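Long-range contacts in nucleoside kinase (Methanococcus jannaschii, PDB 2C4E), which phosphorylates a wide range of nucleosides to their monophosphates at the expense of ATP, with inosine, guanosine and cytidine the preferred acceptors: residues A[12-17]-A[59-64]; A[146-151]-A[174-179]; A[229-234]-A[262-267]; A[274-279]-A[291-296]. All blocks are in the same frame, centred on the assembly; numbering follows the deposited sequence.

How the contacts relate
The four contacts illustrate how separate parts of a ribokinase-type α/β fold are joined. Contacts 1 and 3 both reach the eight-stranded sheet, at its two opposite outer strands, with centres about 27 Å apart. Contact 1 carries the chain toward the substrate, since D17 binds it, whereas contact 3 lies nearer the nucleotide: the side chain of I231 comes within about 6 Å (nearest atoms) of G219, which binds ATP. Contact 4 shares helix 263-277 with contact 3; their centres are about 14 Å apart, and I234 O packs on S275 CB at 3.3 Å. Contact 2, about 20 Å from contact 1 between centres, lies away from the annotated sites.

Contact 1. Residues A[12-17]-A[59-64]; sequences GHTALD and SELLSC
S63 and T14 meet through their hydroxyls, and with G12 they make the tight part of this contact. The S63 hydroxyl donates to G12 O at 2.6 Å, nearly along the C=O axis, and its OG accepts from T14 OG1 at 2.8 Å. In S63, OG lies beside its own backbone N (chi1 -51°), which turns it to this carbonyl. Two buried hydroxyls and a carbonyl thus satisfy one another in series. L61 closes over the threonine, its CD2 methyl 3.3 Å from T14 OG1. One backbone bond, G12 N to L62 O (3.1 Å), extends the pairing of the parallel strands 7-11 and 58-62. At the backbone angles of G12 a CB would be pressed against the carbonyl oxygen of the preceding residue, which explains the glycine.

The looser side is bridged by a water, which accepts from T14 N at 2.9 Å and donates to C64 O at 2.6 Å, rather than by direct contact. Beyond it A15, L16 and D17 diverge into the four-stranded sheet, taking D17 to the substrate. Helix 44-54 packs against T14 through A46 and against L61 through A45, while Y74 and L78 of helix 73-80 cover T14 and L61 respectively.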
loop_
_atom_site.group_PDB
_atom_site.type_symbol
_atom_site.label_atom_id
_atom_site.label_comp_id
_atom_site.label_asym_id
_atom_site.label_seq_id
_atom_site.Cartn_x
_atom_site.Cartn_y
_atom_site.Cartn_z
ATOM N N GLY A 12 -12.905 -12.958 13.115
ATOM C CA GLY A 12 -11.740 -12.112 12.984
ATOM C C GLY A 12 -11.571 -11.602 11.569
ATOM O O GLY A 12 -12.518 -11.533 10.787
ATOM N N HIS A 13 -10.340 -11.274 11.238
ATOM C CA HIS A 13 -10.052 -10.594 9.983
ATOM C C HIS A 13 -10.350 -11.410 8.738
ATOM O O HIS A 13 -9.924 -12.554 8.610
ATOM C CB HIS A 13 -8.592 -10.178 9.958
ATOM C CG HIS A 13 -8.274 -9.066 10.903
ATOM N ND1 HIS A 13 -9.081 -7.956 11.046
ATOM C CD2 HIS A 13 -7.223 -8.879 11.733
ATOM C CE1 HIS A 13 -8.546 -7.142 11.941
ATOM N NE2 HIS A 13 -7.421 -7.680 12.374
ATOM N N THR A 14 -11.072 -10.761 7.830
ATOM C CA THR A 14 -11.082 -11.067 6.423
ATOM C C THR A 14 -10.410 -9.886 5.716
ATOM O O THR A 14 -10.845 -8.751 5.859
ATOM C CB THR A 14 -12.532 -11.254 5.960
ATOM O OG1 THR A 14 -13.065 -12.454 6.541
ATOM C CG2 THR A 14 -12.590 -11.475 4.467
ATOM N N ALA A 15 -9.330 -10.154 4.987
ATOM C CA ALA A 15 -8.490 -9.088 4.434
ATOM C C ALA A 15 -7.939 -9.415 3.060
ATOM O O ALA A 15 -7.866 -10.572 2.680
ATOM C CB ALA A 15 -7.333 -8.796 5.373
ATOM N N LEU A 16 -7.542 -8.377 2.328
ATOM C CA LEU A 16 -6.830 -8.538 1.064
ATOM C C LEU A 16 -5.352 -8.263 1.307
ATOM O O LEU A 16 -5.010 -7.205 1.820
ATOM C CB LEU A 16 -7.381 -7.559 0.030
ATOM C CG LEU A 16 -8.867 -7.775 -0.268
ATOM C CD1 LEU A 16 -9.497 -6.501 -0.819
ATOM C CD2 LEU A 16 -9.023 -8.945 -1.229
ATOM N N ASP A 17 -4.494 -9.219 0.951
ATOM C CA ASP A 17 -3.049 -9.136 1.151
ATOM C C ASP A 17 -2.354 -8.767 -0.169
ATOM O O ASP A 17 -2.623 -9.361 -1.208
ATOM C CB ASP A 17 -2.489 -10.483 1.624
ATOM C CG ASP A 17 -3.049 -10.946 2.967
ATOM O OD1 ASP A 17 -3.591 -10.128 3.739
ATOM O OD2 ASP A 17 -2.952 -12.134 3.336
ATOM N N SER A 59 -17.912 -24.271 7.391
ATOM C CA SER A 59 -17.475 -23.147 8.192
ATOM C C SER A 59 -18.352 -21.942 7.933
ATOM O O SER A 59 -19.042 -21.838 6.918
ATOM C CB SER A 59 -16.004 -22.806 7.932
ATOM O OG SER A 59 -15.779 -22.441 6.588
ATOM N N GLU A 60 -18.337 -21.041 8.893
ATOM C CA GLU A 60 -19.011 -19.770 8.765
ATOM C C GLU A 60 -18.039 -18.707 9.232
ATOM O O GLU A 60 -17.176 -18.968 10.056
ATOM C CB GLU A 60 -20.317 -19.740 9.570
ATOM C CG GLU A 60 -20.206 -19.874 11.082
ATOM C CD GLU A 60 -21.564 -19.747 11.782
ATOM O OE1 GLU A 60 -22.601 -19.890 11.110
ATOM O OE2 GLU A 60 -21.602 -19.507 13.015
ATOM N N LEU A 61 -18.191 -17.509 8.705
ATOM C CA LEU A 61 -17.259 -16.431 8.943
ATOM C C LEU A 61 -17.955 -15.232 9.553
ATOM O O LEU A 61 -19.053 -14.845 9.108
ATOM C CB LEU A 61 -16.622 -16.071 7.603
ATOM C CG LEU A 61 -15.387 -15.174 7.501
ATOM C CD1 LEU A 61 -14.198 -15.734 8.225
ATOM C CD2 LEU A 61 -15.068 -15.009 6.024
ATOM N N LEU A 62 -17.343 -14.654 10.582
ATOM C CA LEU A 62 -17.813 -13.413 11.183
ATOM C C LEU A 62 -16.656 -12.421 11.106
ATOM O O LEU A 62 -15.660 -12.575 11.810
ATOM C CB LEU A 62 -18.250 -13.616 12.638
ATOM C CG LEU A 62 -19.091 -12.475 13.225
ATOM C CD1 LEU A 62 -19.700 -12.933 14.536
ATOM C CD2 LEU A 62 -18.275 -11.199 13.434
ATOM N N SER A 63 -16.798 -11.431 10.223
ATOM C CA SER A 63 -15.809 -10.382 10.015
ATOM C C SER A 63 -16.505 -9.077 9.666
ATOM O O SER A 63 -17.651 -9.082 9.221
ATOM C CB SER A 63 -14.877 -10.718 8.842
ATOM O OG SER A 63 -14.319 -12.010 8.948
ATOM N N CYS A 64 -15.799 -7.969 9.861
ATOM C CA CYS A 64 -16.199 -6.678 9.306
ATOM C C CYS A 64 -15.479 -6.423 7.976
ATOM O O CYS A 64 -14.246 -6.366 7.922
ATOM C CB CYS A 64 -15.865 -5.545 10.277
ATOM S SG CYS A 64 -16.828 -5.556 11.802
HETATM O O HOH W 1 -12.371 -8.180 7.989
#

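Contact 2. Residues A[146-151]-A[174-179]; sequences KCAKKA and LEIIEH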
loop_
_atom_site.group_PDB
_atom_site.type_symbol
_atom_site.label_atom_id
_atom_site.label_comp_id
_atom_site.label_asym_id
_atom_site.label_seq_id
_atom_site.Cartn_x
_atom_site.Cartn_y
_atom_site.Cartn_z
ATOM N N LYS A 146 -15.545 -10.711 23.996
ATOM C CA LYS A 146 -16.994 -10.885 24.065
ATOM C C LYS A 146 -17.398 -12.215 23.456
ATOM O O LYS A 146 -18.244 -12.906 23.998
ATOM C CB LYS A 146 -17.756 -9.778 23.330
ATOM C CG LYS A 146 -17.661 -8.404 23.952
ATOM C CD LYS A 146 -18.421 -7.410 23.087
ATOM C CE LYS A 146 -18.574 -6.066 23.764
ATOM N NZ LYS A 146 -18.991 -5.005 22.797
ATOM N N CYS A 147 -16.781 -12.574 22.329
ATOM C CA CYS A 147 -17.087 -13.834 21.654
ATOM C C CYS A 147 -16.748 -15.025 22.539
ATOM O O CYS A 147 -17.580 -15.937 22.680
ATOM C CB CYS A 147 -16.343 -13.956 20.327
ATOM S SG CYS A 147 -16.966 -12.841 19.055
ATOM N N ALA A 148 -15.566 -14.992 23.153
ATOM C CA ALA A 148 -15.109 -16.081 24.020
ATOM C C ALA A 148 -16.039 -16.222 25.204
ATOM O O ALA A 148 -16.437 -17.317 25.538
ATOM C CB ALA A 148 -13.699 -15.835 24.506
ATOM N N LYS A 149 -16.392 -15.096 25.829
ATOM C CA LYS A 149 -17.217 -15.140 27.038
ATOM C C LYS A 149 -18.650 -15.568 26.733
ATOM O O LYS A 149 -19.265 -16.262 27.535
ATOM C CB LYS A 149 -17.150 -13.797 27.792
ATOM C CG LYS A 149 -15.794 -13.587 28.454
ATOM C CD LYS A 149 -15.621 -12.248 29.157
ATOM C CE LYS A 149 -16.283 -12.216 30.516
ATOM N NZ LYS A 149 -15.789 -11.065 31.322
ATOM N N LYS A 150 -19.179 -15.213 25.564
ATOM C CA LYS A 150 -20.510 -15.668 25.163
ATOM C C LYS A 150 -20.564 -17.147 24.773
ATOM O O LYS A 150 -21.531 -17.859 25.105
ATOM C CB LYS A 150 -21.025 -14.824 23.996
ATOM C CG LYS A 150 -22.536 -14.946 23.752
ATOM C CD LYS A 150 -22.972 -14.003 22.646
ATOM C CE LYS A 150 -24.453 -14.122 22.362
ATOM N NZ LYS A 150 -25.295 -13.649 23.486
ATOM N N ALA A 151 -19.530 -17.608 24.085
ATOM C CA ALA A 151 -19.489 -18.969 23.556
ATOM C C ALA A 151 -19.076 -19.983 24.611
ATOM O O ALA A 151 -19.569 -21.107 24.637
ATOM C CB ALA A 151 -18.550 -19.040 22.375
ATOM N N LEU A 174 -5.599 -13.200 30.738
ATOM C CA LEU A 174 -6.023 -14.211 31.684
ATOM C C LEU A 174 -7.510 -14.451 31.470
ATOM O O LEU A 174 -7.947 -15.586 31.394
ATOM C CB LEU A 174 -5.747 -13.761 33.118
ATOM C CG LEU A 174 -6.101 -14.739 34.231
ATOM C CD1 LEU A 174 -5.335 -16.047 34.075
ATOM C CD2 LEU A 174 -5.798 -14.089 35.597
ATOM N N GLU A 175 -8.268 -13.379 31.290
ATOM C CA GLU A 175 -9.727 -13.511 31.109
ATOM C C GLU A 175 -10.118 -14.293 29.857
ATOM O O GLU A 175 -10.970 -15.161 29.927
ATOM C CB GLU A 175 -10.402 -12.138 31.111
ATOM C CG GLU A 175 -11.919 -12.204 31.128
ATOM C CD GLU A 175 -12.516 -12.692 32.444
ATOM O OE1 GLU A 175 -11.765 -12.975 33.412
ATOM O OE2 GLU A 175 -13.758 -12.777 32.508
ATOM N N ILE A 176 -9.507 -14.013 28.710
ATOM C CA ILE A 176 -9.883 -14.747 27.511
ATOM C C ILE A 176 -9.426 -16.210 27.587
ATOM O O ILE A 176 -10.133 -17.105 27.136
ATOM C CB ILE A 176 -9.391 -14.021 26.234
ATOM C CG1 ILE A 176 -10.105 -14.570 25.003
ATOM C CG2 ILE A 176 -7.861 -14.124 26.069
ATOM C CD1 ILE A 176 -10.089 -13.624 23.834
ATOM N N ILE A 177 -8.261 -16.454 28.176
ATOM C CA ILE A 177 -7.757 -17.811 28.347
ATOM C C ILE A 177 -8.668 -18.621 29.271
ATOM O O ILE A 177 -8.824 -19.820 29.082
ATOM C CB ILE A 177 -6.287 -17.808 28.855
ATOM C CG1 ILE A 177 -5.375 -17.384 27.724
ATOM C CG2 ILE A 177 -5.884 -19.175 29.415
ATOM C CD1 ILE A 177 -3.893 -17.255 28.150
ATOM N N GLU A 178 -9.303 -17.951 30.235
ATOM C CA GLU A 178 -10.166 -18.632 31.174
ATOM C C GLU A 178 -11.460 -19.036 30.451
ATOM O O GLU A 178 -12.204 -19.868 30.947
ATOM C CB GLU A 178 -10.379 -17.804 32.456
ATOM C CG GLU A 178 -9.074 -17.813 33.267
ATOM C CD GLU A 178 -9.152 -17.251 34.661
ATOM O OE1 GLU A 178 -9.896 -16.270 34.871
ATOM O OE2 GLU A 178 -8.419 -17.785 35.532
ATOM N N HIS A 179 -11.679 -18.461 29.272
ATOM C CA HIS A 179 -12.830 -18.806 28.411
ATOM C C HIS A 179 -12.400 -19.471 27.114
ATOM O O HIS A 179 -13.073 -19.352 26.085
ATOM C CB HIS A 179 -13.621 -17.551 28.118
ATOM C CG HIS A 179 -14.160 -16.898 29.345
ATOM N ND1 HIS A 179 -15.455 -17.073 29.783
ATOM C CD2 HIS A 179 -13.562 -16.090 30.250
ATOM C CE1 HIS A 179 -15.627 -16.391 30.904
ATOM N NE2 HIS A 179 -14.496 -15.778 31.203
#
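K149 reaches over H179 to E175, joining two helices that belong to successive beta-alpha-beta crossovers of the ribokinase fold: helix 141-151 connects strand 131-136 to strand 156-159, which helix 170-178 in turn connects to strand 182-186.

The ionic part is a single salt bridge. K149 NZ donates to E175 OE2 at 2.9 Å, approaching on the anti side of the oxygen and 28° out of the carboxylate plane. The two side chains cross at about a right angle, and a bend at chi3 (79°) turns CE of K149 toward the carboxylate, 3.3 Å from E175 OE2. The same oxygen also takes a weak hydrogen bond of 3.4 Å from H179 NE2, within 174-179. An alanine in place of E175 would probably leave the ammonium of K149 without this counter-charge and the imidazole without its weak tether, freer to turn.

A CH-pi contact forms the second kind of interaction. CG of K149 sits over the centre of one face of the H179 ring, 3.6 Å from its centroid, so the lysine covers the imidazole with its aliphatic part while its charged end passes on to the carboxylate.

Apolar packing lies deeper, toward the sheet. The A148 methyl rests on the I176 side chain, and both are buried: A148 also touches I136 of strand 131-136, and I176 touches F159 of strand 156-159. H179, just past the helix, closes the seam, its CB 4.0 Å from A148 CB and 3.8 Å from A148 O.

Contact 3. Residues A[229-234]-A[262-267]; sequences IEIPCI and DLEKCG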
loop_
_atom_site.group_PDB
_atom_site.type_symbol
_atom_site.label_atom_id
_atom_site.label_comp_id
_atom_site.label_asym_id
_atom_site.label_seq_id
_atom_site.Cartn_x
_atom_site.Cartn_y
_atom_site.Cartn_z
ATOM N N ILE A 229 2.051 -34.318 23.805
ATOM C CA ILE A 229 2.089 -34.983 22.509
ATOM C C ILE A 229 2.966 -34.208 21.550
ATOM O O ILE A 229 2.671 -33.071 21.211
ATOM C CB ILE A 229 0.675 -35.080 21.893
ATOM C CG1 ILE A 229 -0.316 -35.671 22.902
ATOM C CG2 ILE A 229 0.725 -35.883 20.594
ATOM C CD1 ILE A 229 -1.766 -35.571 22.448
ATOM N N GLU A 230 4.031 -34.848 21.082
ATOM C CA GLU A 230 4.938 -34.229 20.135
ATOM C C GLU A 230 4.523 -34.546 18.704
ATOM O O GLU A 230 4.377 -35.710 18.333
ATOM C CB GLU A 230 6.359 -34.718 20.400
ATOM C CG GLU A 230 6.827 -34.373 21.799
ATOM C CD GLU A 230 7.791 -33.207 21.813
ATOM O OE1 GLU A 230 7.414 -32.143 21.288
ATOM O OE2 GLU A 230 8.917 -33.360 22.333
ATOM N N ILE A 231 4.345 -33.497 17.910
ATOM C CA ILE A 231 3.908 -33.605 16.527
ATOM C C ILE A 231 5.058 -33.153 15.650
ATOM O O ILE A 231 5.526 -32.032 15.806
ATOM C CB ILE A 231 2.694 -32.676 16.268
ATOM C CG1 ILE A 231 1.591 -32.899 17.303
ATOM C CG2 ILE A 231 2.180 -32.864 14.849
ATOM C CD1 ILE A 231 0.950 -34.285 17.252
ATOM N N PRO A 232 5.535 -33.998 14.736
ATOM C CA PRO A 232 6.617 -33.569 13.853
ATOM C C PRO A 232 6.123 -32.597 12.794
ATOM O O PRO A 232 4.913 -32.482 12.532
ATOM C CB PRO A 232 7.111 -34.880 13.211
ATOM C CG PRO A 232 6.326 -35.984 13.849
ATOM C CD PRO A 232 5.125 -35.385 14.458
ATOM N N CYS A 233 7.069 -31.860 12.233
ATOM C CA CYS A 233 6.835 -31.091 11.031
ATOM C C CYS A 233 6.744 -32.075 9.868
ATOM O O CYS A 233 7.473 -33.065 9.842
ATOM C CB CYS A 233 7.992 -30.121 10.814
ATOM S SG CYS A 233 7.740 -28.978 9.445
ATOM N N ILE A 234 5.838 -31.817 8.929
ATOM C CA ILE A 234 5.680 -32.654 7.746
ATOM C C ILE A 234 6.365 -31.942 6.588
ATOM O O ILE A 234 6.041 -30.800 6.274
ATOM C CB ILE A 234 4.182 -32.907 7.434
ATOM C CG1 ILE A 234 3.518 -33.713 8.561
ATOM C CG2 ILE A 234 4.018 -33.617 6.090
ATOM C CD1 ILE A 234 3.913 -35.187 8.623
ATOM N N ASP A 262 -8.624 -38.123 17.588
ATOM C CA ASP A 262 -7.929 -37.802 18.840
ATOM C C ASP A 262 -6.952 -36.641 18.604
ATOM O O ASP A 262 -6.670 -36.258 17.463
ATOM C CB ASP A 262 -7.308 -39.049 19.505
ATOM C CG ASP A 262 -6.045 -39.553 18.827
ATOM O OD1 ASP A 262 -5.729 -39.183 17.681
ATOM O OD2 ASP A 262 -5.286 -40.372 19.396
ATOM N N LEU A 263 -6.498 -36.023 19.688
ATOM C CA LEU A 263 -5.738 -34.786 19.540
ATOM C C LEU A 263 -4.428 -35.001 18.809
ATOM O O LEU A 263 -3.996 -34.132 18.061
ATOM C CB LEU A 263 -5.503 -34.119 20.897
ATOM C CG LEU A 263 -6.796 -33.609 21.547
ATOM C CD1 LEU A 263 -6.519 -33.030 22.919
ATOM C CD2 LEU A 263 -7.544 -32.576 20.730
ATOM N N GLU A 264 -3.791 -36.160 18.984
ATOM C CA GLU A 264 -2.565 -36.416 18.250
ATOM C C GLU A 264 -2.830 -36.372 16.751
ATOM O O GLU A 264 -2.099 -35.731 16.011
ATOM C CB GLU A 264 -1.937 -37.759 18.612
ATOM C CG GLU A 264 -0.671 -38.044 17.826
ATOM C CD GLU A 264 0.138 -39.201 18.383
ATOM O OE1 GLU A 264 -0.387 -39.956 19.222
ATOM O OE2 GLU A 264 1.310 -39.344 17.983
ATOM N N LYS A 265 -3.868 -37.062 16.300
ATOM C CA LYS A 265 -4.199 -37.026 14.869
ATOM C C LYS A 265 -4.580 -35.622 14.425
ATOM O O LYS A 265 -4.252 -35.217 13.309
ATOM C CB LYS A 265 -5.293 -38.034 14.511
ATOM C CG LYS A 265 -5.596 -38.090 13.011
ATOM C CD LYS A 265 -6.079 -39.481 12.566
ATOM C CE LYS A 265 -6.663 -39.458 11.165
ATOM N NZ LYS A 265 -7.002 -40.828 10.725
ATOM N N CYS A 266 -5.245 -34.863 15.293
ATOM C CA CYS A 266 -5.543 -33.474 14.973
ATOM C C CYS A 266 -4.262 -32.711 14.700
ATOM O O CYS A 266 -4.180 -31.952 13.732
ATOM C CB CYS A 266 -6.330 -32.802 16.085
ATOM S SG CYS A 266 -8.009 -33.441 16.265
ATOM N N GLY A 267 -3.248 -32.925 15.534
ATOM C CA GLY A 267 -1.963 -32.282 15.354
ATOM C C GLY A 267 -1.303 -32.666 14.044
ATOM O O GLY A 267 -0.763 -31.811 13.351
HETATM O O HOH W 2 3.035 -37.397 16.766
#
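The carboxylate of E264 is the flat group that reaches across this contact, its CD 4.0 Å from the CG2 methyl of I229. It belongs to a helix laid on an outer strand of the eight-stranded sheet of the ribokinase fold. A water donates to E264 OE2 (2.9 Å) and to E230 O (2.7 Å), a polar bridge beside the apolar packing. The other flat group, the carboxylate of D262, works within its own segment: D262 is the N-cap residue of helix 263-277, and its OD1 accepts from K265 N, which comes from above the carboxylate plane.

The axes of 229-231 and 263-267 come within 8.6 Å and run nearly parallel, at 20°. I229 and I231, alternate residues of the strand, both turn toward the helix. The CG2 methyl of I229 lies against the aliphatic CB and CG of E264, while its CD1 looks to L263 CB. In E264, CG stands anti to the backbone N (chi1 179°), and the chain runs on extended to the water.

I231 fits where the helix has no side chain. A CB on G267 would collide with I231 CD1, so the glycine admits the isoleucine close to the helix backbone. The same isoleucine also packs on S220 and I222 of the adjoining strand. The CG2 methyl of I231 lies 3.5 Å from G267 O.

Contact 4. Residues A[274-279]-A[291-296]; sequences ASFVVE and DKVVER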
loop_
_atom_site.group_PDB
_atom_site.type_symbol
_atom_site.label_atom_id
_atom_site.label_comp_id
_atom_site.label_asym_id
_atom_site.label_seq_id
_atom_site.Cartn_x
_atom_site.Cartn_y
_atom_site.Cartn_z
ATOM N N ALA A 274 -0.519 -27.675 6.810
ATOM C CA ALA A 274 0.439 -26.581 6.722
ATOM C C ALA A 274 1.508 -26.830 5.680
ATOM O O ALA A 274 2.021 -25.882 5.079
ATOM C CB ALA A 274 1.098 -26.338 8.078
ATOM N N SER A 275 1.841 -28.102 5.461
ATOM C CA SER A 275 2.869 -28.471 4.494
ATOM C C SER A 275 2.442 -28.187 3.051
ATOM O O SER A 275 3.297 -28.020 2.186
ATOM C CB SER A 275 3.268 -29.945 4.656
ATOM O OG SER A 275 2.302 -30.826 4.101
ATOM N N PHE A 276 1.133 -28.142 2.789
ATOM C CA PHE A 276 0.627 -27.790 1.457
ATOM C C PHE A 276 0.620 -26.287 1.208
ATOM O O PHE A 276 0.953 -25.824 0.113
ATOM C CB PHE A 276 -0.797 -28.304 1.254
ATOM C CG PHE A 276 -0.875 -29.742 0.896
ATOM C CD1 PHE A 276 -1.160 -30.697 1.864
ATOM C CD2 PHE A 276 -0.680 -30.155 -0.409
ATOM C CE1 PHE A 276 -1.227 -32.035 1.527
ATOM C CE2 PHE A 276 -0.751 -31.489 -0.744
ATOM C CZ PHE A 276 -1.029 -32.430 0.230
ATOM N N VAL A 277 0.197 -25.528 2.211
ATOM C CA VAL A 277 -0.050 -24.101 2.012
ATOM C C VAL A 277 1.245 -23.348 1.750
ATOM O O VAL A 277 1.280 -22.424 0.939
ATOM C CB VAL A 277 -0.832 -23.493 3.204
ATOM C CG1 VAL A 277 -1.060 -22.004 3.003
ATOM C CG2 VAL A 277 -2.143 -24.188 3.323
ATOM N N VAL A 278 2.320 -23.766 2.406
ATOM C CA VAL A 278 3.630 -23.150 2.191
ATOM C C VAL A 278 4.217 -23.345 0.787
ATOM O O VAL A 278 5.236 -22.736 0.465
ATOM C CB VAL A 278 4.679 -23.625 3.233
ATOM C CG1 VAL A 278 4.275 -23.202 4.621
ATOM C CG2 VAL A 278 4.887 -25.140 3.173
ATOM N N GLU A 279 3.586 -24.169 -0.048
ATOM C CA GLU A 279 4.109 -24.457 -1.387
ATOM C C GLU A 279 3.748 -23.411 -2.444
ATOM O O GLU A 279 4.227 -23.492 -3.580
ATOM C CB GLU A 279 3.640 -25.834 -1.865
ATOM C CG GLU A 279 4.038 -26.967 -0.938
ATOM C CD GLU A 279 3.632 -28.335 -1.449
ATOM O OE1 GLU A 279 2.909 -28.426 -2.468
ATOM O OE2 GLU A 279 4.055 -29.327 -0.830
ATOM N N ASP A 291 -8.652 -35.723 1.657
ATOM C CA ASP A 291 -7.994 -36.934 1.173
ATOM C C ASP A 291 -6.537 -36.665 0.813
ATOM O O ASP A 291 -5.690 -37.519 1.038
ATOM C CB ASP A 291 -8.746 -37.558 -0.005
ATOM C CG ASP A 291 -10.060 -38.201 0.411
ATOM O OD1 ASP A 291 -10.331 -38.357 1.636
ATOM O OD2 ASP A 291 -10.891 -38.581 -0.434
ATOM N N LYS A 292 -6.233 -35.475 0.294
ATOM C CA LYS A 292 -4.852 -35.137 -0.049
ATOM C C LYS A 292 -3.978 -35.005 1.200
ATOM O O LYS A 292 -2.799 -35.376 1.182
ATOM C CB LYS A 292 -4.772 -33.849 -0.886
ATOM C CG LYS A 292 -5.272 -34.004 -2.316
ATOM C CD LYS A 292 -4.221 -34.614 -3.236
ATOM C CE LYS A 292 -4.803 -34.940 -4.607
ATOM N NZ LYS A 292 -3.895 -35.795 -5.421
ATOM N N VAL A 293 -4.552 -34.474 2.278
ATOM C CA VAL A 293 -3.827 -34.341 3.531
ATOM C C VAL A 293 -3.576 -35.714 4.144
ATOM O O VAL A 293 -2.470 -35.998 4.614
ATOM C CB VAL A 293 -4.594 -33.447 4.518
ATOM C CG1 VAL A 293 -4.069 -33.601 5.928
ATOM C CG2 VAL A 293 -4.507 -32.001 4.073
ATOM N N VAL A 294 -4.593 -36.568 4.131
ATOM C CA VAL A 294 -4.432 -37.919 4.667
ATOM C C VAL A 294 -3.346 -38.659 3.883
ATOM O O VAL A 294 -2.505 -39.340 4.473
ATOM C CB VAL A 294 -5.780 -38.693 4.676
ATOM C CG1 VAL A 294 -5.572 -40.147 5.076
ATOM C CG2 VAL A 294 -6.759 -38.015 5.640
ATOM N N GLU A 295 -3.340 -38.490 2.565
ATOM C CA GLU A 295 -2.361 -39.148 1.698
ATOM C C GLU A 295 -0.932 -38.724 2.018
ATOM O O GLU A 295 -0.008 -39.537 1.980
ATOM C CB GLU A 295 -2.678 -38.843 0.231
ATOM C CG GLU A 295 -1.890 -39.643 -0.791
ATOM C CD GLU A 295 -2.201 -39.223 -2.220
ATOM O OE1 GLU A 295 -2.569 -38.047 -2.432
ATOM O OE2 GLU A 295 -2.081 -40.066 -3.132
ATOM N N ARG A 296 -0.745 -37.450 2.345
ATOM C CA ARG A 296 0.596 -36.941 2.603
ATOM C C ARG A 296 1.150 -37.463 3.924
ATOM O O ARG A 296 2.330 -37.788 4.000
ATOM C CB ARG A 296 0.629 -35.420 2.577
ATOM C CG ARG A 296 2.026 -34.883 2.653
ATOM C CD ARG A 296 2.138 -33.439 2.311
ATOM N NE ARG A 296 2.248 -33.213 0.875
ATOM C CZ ARG A 296 2.491 -32.021 0.340
ATOM N NH1 ARG A 296 2.652 -30.969 1.126
ATOM N NH2 ARG A 296 2.593 -31.882 -0.978
#
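R296 lays its guanidinium flat on the F276 ring, and these two residues bury most of the surface in this contact between helices 263-277 and 290-299 of the ribokinase fold. It is a stacked cation-pi pair: the centres lie 3.6 Å apart with the planes at 9°, and CZ of R296 sits over the face of F276, offset toward the rim. The arginine chain is bent at chi3 (-85°), where NE comes over the ring. At the ring edge is K292 O, 3.6 Å from CZ of F276, and CE1 of F276 faces the CG2 methyl of V293.

The edge of the guanidinium is held by oxygens of S275 and E279. NH1 of R296 donates to S275 OG at 3.0 Å, almost in plane; that hydroxyl is itself bonded to A272 O. E279 meets R296 tip to tip in a salt bridge, its OE2 tilted about 20° from the guanidinium plane, and this oxygen also takes the backbone NH of G237. Replacing R296 by an alanine would probably leave the E279 carboxylate without its counter-charge and open a gap over one face of F276.

Both end nitrogens grip a single oxygen: NH1 and NH2 of R296 each lie 2.9 Å from E279 OE2, approaching from the same face of the carboxylate.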